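Local coordinates for putative nisin-resistance protein (Streptococcus agalactiae 515, PDB 4Y68) that probably confers resistance to the lantibiotic nisin as a membrane-attached lipoprotein of the S41 peptidase family that recognises and cleaves the peptide, at residues Ser71-Glu74 against Ser75-Ile78; Thr210-Thr213 against Lys214-Pro217. All coordinates share one frame; numbering follows the deposited sequence.

Interaction 1: Ser71-Glu74 against Ser75-Ile78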
loop_
_atom_site.group_PDB
_atom_site.type_symbol
_atom_site.label_atom_id
_atom_site.label_comp_id
_atom_site.label_asym_id
_atom_site.label_seq_id
_atom_site.Cartn_x
_atom_site.Cartn_y
_atom_site.Cartn_z
ATOM N N SER A 71 25.443 14.162 11.869
ATOM C CA SER A 71 24.423 14.664 10.955
ATOM C C SER A 71 23.172 13.812 11.034
ATOM O O SER A 71 23.192 12.720 11.624
ATOM C CB SER A 71 24.955 14.702 9.526
ATOM O OG SER A 71 24.942 13.411 8.966
ATOM N N TYR A 72 22.086 14.321 10.456
ATOM C CA TYR A 72 20.821 13.596 10.369
ATOM C C TYR A 72 20.971 12.341 9.539
ATOM O O TYR A 72 20.468 11.282 9.914
ATOM C CB TYR A 72 19.711 14.467 9.761
ATOM C CG TYR A 72 19.272 15.634 10.615
ATOM C CD1 TYR A 72 19.626 15.720 11.947
ATOM C CD2 TYR A 72 18.485 16.656 10.078
ATOM C CE1 TYR A 72 19.216 16.783 12.727
ATOM C CE2 TYR A 72 18.075 17.725 10.849
ATOM C CZ TYR A 72 18.445 17.784 12.173
ATOM O OH TYR A 72 18.041 18.838 12.947
ATOM N N GLN A 73 21.641 12.470 8.403
ATOM C CA GLN A 73 21.927 11.325 7.534
ATOM C C GLN A 73 22.632 10.213 8.317
ATOM O O GLN A 73 22.309 9.039 8.167
ATOM C CB GLN A 73 22.795 11.761 6.342
ATOM C CG GLN A 73 23.202 10.643 5.383
ATOM C CD GLN A 73 22.010 9.813 4.902
ATOM O OE1 GLN A 73 21.847 8.656 5.308
ATOM N NE2 GLN A 73 21.177 10.389 4.022
ATOM N N GLU A 74 23.589 10.601 9.157
ATOM C CA GLU A 74 24.335 9.651 9.973
ATOM C C GLU A 74 23.403 9.025 10.993
ATOM O O GLU A 74 23.418 7.812 11.207
ATOM C CB GLU A 74 25.530 10.340 10.671
ATOM C CG GLU A 74 26.544 9.354 11.239
ATOM C CD GLU A 74 27.577 9.964 12.218
ATOM O OE1 GLU A 74 27.879 11.176 12.167
ATOM O OE2 GLU A 74 28.107 9.194 13.045
ATOM N N SER A 75 22.572 9.855 11.617
ATOM C CA SER A 75 21.583 9.341 12.553
ATOM C C SER A 75 20.637 8.325 11.927
ATOM O O SER A 75 20.301 7.335 12.576
ATOM C CB SER A 75 20.773 10.479 13.151
ATOM O OG SER A 75 21.530 11.183 14.097
ATOM N N ARG A 76 20.218 8.551 10.677
ATOM C CA ARG A 76 19.330 7.601 10.009
ATOM C C ARG A 76 20.073 6.289 9.801
ATOM O O ARG A 76 19.495 5.217 9.969
ATOM C CB ARG A 76 18.798 8.139 8.658
ATOM C CG ARG A 76 17.823 9.347 8.766
ATOM C CD ARG A 76 17.096 9.687 7.436
ATOM N NE ARG A 76 17.975 10.320 6.443
ATOM C CZ ARG A 76 18.293 11.617 6.428
ATOM N NH1 ARG A 76 17.799 12.440 7.349
ATOM N NH2 ARG A 76 19.096 12.100 5.483
ATOM N N ASN A 77 21.358 6.367 9.442
ATOM C CA ASN A 77 22.164 5.146 9.301
ATOM C C ASN A 77 22.266 4.401 10.626
ATOM O O ASN A 77 22.161 3.189 10.668
ATOM C CB ASN A 77 23.582 5.451 8.795
ATOM C CG ASN A 77 23.597 6.167 7.453
ATOM O OD1 ASN A 77 22.589 6.215 6.736
ATOM N ND2 ASN A 77 24.754 6.732 7.104
ATOM N N ILE A 78 22.478 5.143 11.705
ATOM C CA ILE A 78 22.594 4.545 13.032
ATOM C C ILE A 78 21.300 3.864 13.523
ATOM O O ILE A 78 21.371 2.823 14.167
ATOM C CB ILE A 78 23.050 5.605 14.065
ATOM C CG1 ILE A 78 24.543 5.892 13.887
ATOM C CG2 ILE A 78 22.793 5.127 15.484
ATOM C CD1 ILE A 78 25.003 7.192 14.513
#
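Residues Ser71-Glu74 and Ser75-Ile78 meet as successive turns at the N-terminal end of helix 72-87, a local contact in the N-terminal helical part of the chain. Four i to i+4 backbone bonds join them, from Ser75 N to Ser71 O, Arg76 N to Tyr72 O, Asn77 N to Gln73 O and Ile78 N to Glu74 O. The first of these already uses the carbonyl of the cap residue. Ser71 also turns its hydroxyl back over the helix end, where OG accepts from Glu74 N at 3.1 Å with an N-H...O angle of 158°. Arg76 folds back over the first turn. Its CG stands beside the backbone N (chi1 -68°) and the chain bends at chi3, which lays one guanidinium face against Gln73 CA, which stands 3.6 Å above the plane, toward its rim. Arg76 NH1 reaches 3.7 Å from Tyr72 CB. That nitrogen is held beyond the helix by a salt bridge to Asp264 and a hydrogen bond to Tyr35, whose ring also stacks with Tyr72. The Gln73 amide stands almost perpendicular to the guanidinium, their planes 87° apart. On another side, Ile78 CD1 lies 3.7 Å from Glu74 O and 4.0 Å from Glu74 OE2, while its side chain packs against helix 55-66. The Glu74 carboxylate separately takes a bond through OE1 from Lys70 N, just before the cap. Ser71 OG accepting from Glu74 N makes this a serine N-cap at the start of an alpha-helix.

Interaction 2: Thr210-Thr213 against Lys214-Pro217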
loop_
_atom_site.group_PDB
_atom_site.type_symbol
_atom_site.label_atom_id
_atom_site.label_comp_id
_atom_site.label_asym_id
_atom_site.label_seq_id
_atom_site.Cartn_x
_atom_site.Cartn_y
_atom_site.Cartn_z
ATOM N N THR A 210 -21.433 6.007 -6.905
ATOM C CA THR A 210 -20.901 5.115 -7.932
ATOM C C THR A 210 -20.273 3.857 -7.346
ATOM O O THR A 210 -20.017 2.890 -8.073
ATOM C CB THR A 210 -19.867 5.822 -8.822
ATOM O OG1 THR A 210 -18.725 6.201 -8.049
ATOM C CG2 THR A 210 -20.470 7.074 -9.453
ATOM N N ILE A 211 -20.055 3.851 -6.033
ATOM C CA ILE A 211 -19.471 2.692 -5.355
ATOM C C ILE A 211 -20.252 1.421 -5.598
ATOM O O ILE A 211 -21.460 1.383 -5.365
ATOM C CB ILE A 211 -19.398 2.886 -3.837
ATOM C CG1 ILE A 211 -18.537 4.093 -3.486
ATOM C CG2 ILE A 211 -18.898 1.612 -3.184
ATOM C CD1 ILE A 211 -18.594 4.511 -2.011
ATOM N N ASN A 212 -19.562 0.382 -6.066
ATOM C CA ASN A 212 -20.145 -0.956 -6.218
ATOM C C ASN A 212 -21.270 -1.036 -7.266
ATOM O O ASN A 212 -22.177 -1.860 -7.157
ATOM C CB ASN A 212 -20.665 -1.436 -4.866
ATOM C CG ASN A 212 -20.937 -2.916 -4.837
ATOM O OD1 ASN A 212 -20.392 -3.686 -5.638
ATOM N ND2 ASN A 212 -21.802 -3.329 -3.914
ATOM N N THR A 213 -21.206 -0.197 -8.293
ATOM C CA THR A 213 -22.263 -0.204 -9.307
ATOM C C THR A 213 -21.958 -1.042 -10.547
ATOM O O THR A 213 -22.814 -1.192 -11.413
ATOM C CB THR A 213 -22.613 1.217 -9.756
ATOM O OG1 THR A 213 -21.441 1.880 -10.236
ATOM C CG2 THR A 213 -23.192 2.020 -8.568
ATOM N N LYS A 214 -20.767 -1.622 -10.635
ATOM C CA LYS A 214 -20.484 -2.549 -11.738
ATOM C C LYS A 214 -20.271 -3.954 -11.232
ATOM O O LYS A 214 -19.458 -4.190 -10.330
ATOM C CB LYS A 214 -19.257 -2.115 -12.541
ATOM C CG LYS A 214 -19.392 -0.764 -13.200
ATOM C CD LYS A 214 -20.495 -0.759 -14.263
ATOM C CE LYS A 214 -20.286 -1.844 -15.300
ATOM N NZ LYS A 214 -20.928 -1.467 -16.613
ATOM N N HIS A 215 -20.986 -4.896 -11.835
ATOM C CA HIS A 215 -20.899 -6.281 -11.431
ATOM C C HIS A 215 -20.665 -7.178 -12.638
ATOM O O HIS A 215 -21.601 -7.614 -13.288
ATOM C CB HIS A 215 -22.167 -6.703 -10.680
ATOM C CG HIS A 215 -22.574 -5.759 -9.589
ATOM N ND1 HIS A 215 -23.597 -4.842 -9.739
ATOM C CD2 HIS A 215 -22.104 -5.592 -8.328
ATOM C CE1 HIS A 215 -23.737 -4.151 -8.619
ATOM N NE2 HIS A 215 -22.840 -4.579 -7.749
ATOM N N VAL A 216 -19.401 -7.447 -12.920
ATOM C CA VAL A 216 -19.000 -8.358 -13.970
ATOM C C VAL A 216 -17.971 -9.302 -13.389
ATOM O O VAL A 216 -17.346 -8.993 -12.381
ATOM C CB VAL A 216 -18.372 -7.623 -15.174
ATOM C CG1 VAL A 216 -19.365 -6.693 -15.832
ATOM C CG2 VAL A 216 -17.151 -6.844 -14.715
ATOM N N PRO A 217 -17.770 -10.449 -14.029
ATOM C CA PRO A 217 -16.626 -11.284 -13.661
ATOM C C PRO A 217 -15.348 -10.468 -13.711
ATOM O O PRO A 217 -15.141 -9.708 -14.659
ATOM C CB PRO A 217 -16.611 -12.372 -14.730
ATOM C CG PRO A 217 -18.031 -12.396 -15.253
ATOM C CD PRO A 217 -18.520 -10.986 -15.171
#
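His215 brings its imidazole back against the backbone of Asn212, three residues earlier. With CG beside its own backbone N (chi1 -49°), the ring lies close to the peptide that follows Asn212. Ring atom CE1 of His215 is 3.1 Å from Asn212 O. His215 NE2 is closer still to that oxygen, at 2.9 Å, but the angle is too poor for a hydrogen bond. The same nitrogen makes a weak one to the side chain, His215 NE2 to Asn212 OD1 at 3.4 Å with an N-H...O angle of 126°. Amide and imidazole cross nearly at right angles, their planes 79° apart. Asn212 has a positive phi, as expected at the third position of the type II turn Thr210-Thr213. Thr213 closes that turn mainly through its hydroxyl: OG1 donates to Thr210 O at 2.8 Å, whereas the bond from Thr213 N to the same oxygen is weak. Lys214 bends at chi2 and chi3, and its CB, CG and CD run beside the Thr213 carbonyl, with CB 3.5 Å from Thr213 C. Backbone bonds tie Asn212 to Ala173 and Lys214 to Ser174. This is a surface type II beta turn with a threonine side chain closing it, in the connection leading to strand 218-222 of the mixed sheet.

The two contacts come in series along the chain, interaction 1 first. The centres of interaction 1 and interaction 2 are about 48 Å apart and their nearest atoms about 37 Å apart, so they do not touch. They lie on opposite sides of the chain's centre and share no helix or strand. Residues 71-78 begin helix 72-87, which packs with helices 32-46 and 55-66 in the N-terminal part. Residues 210-217 belong to the loop between strands 191-195 and 218-222, in the S41 peptidase part of the chain. The latter strand lies in the mixed sheet between 152-156 and 243-247. Together they sample two separate regions: a helix start in the N-terminal helices and a surface turn of the peptidase part.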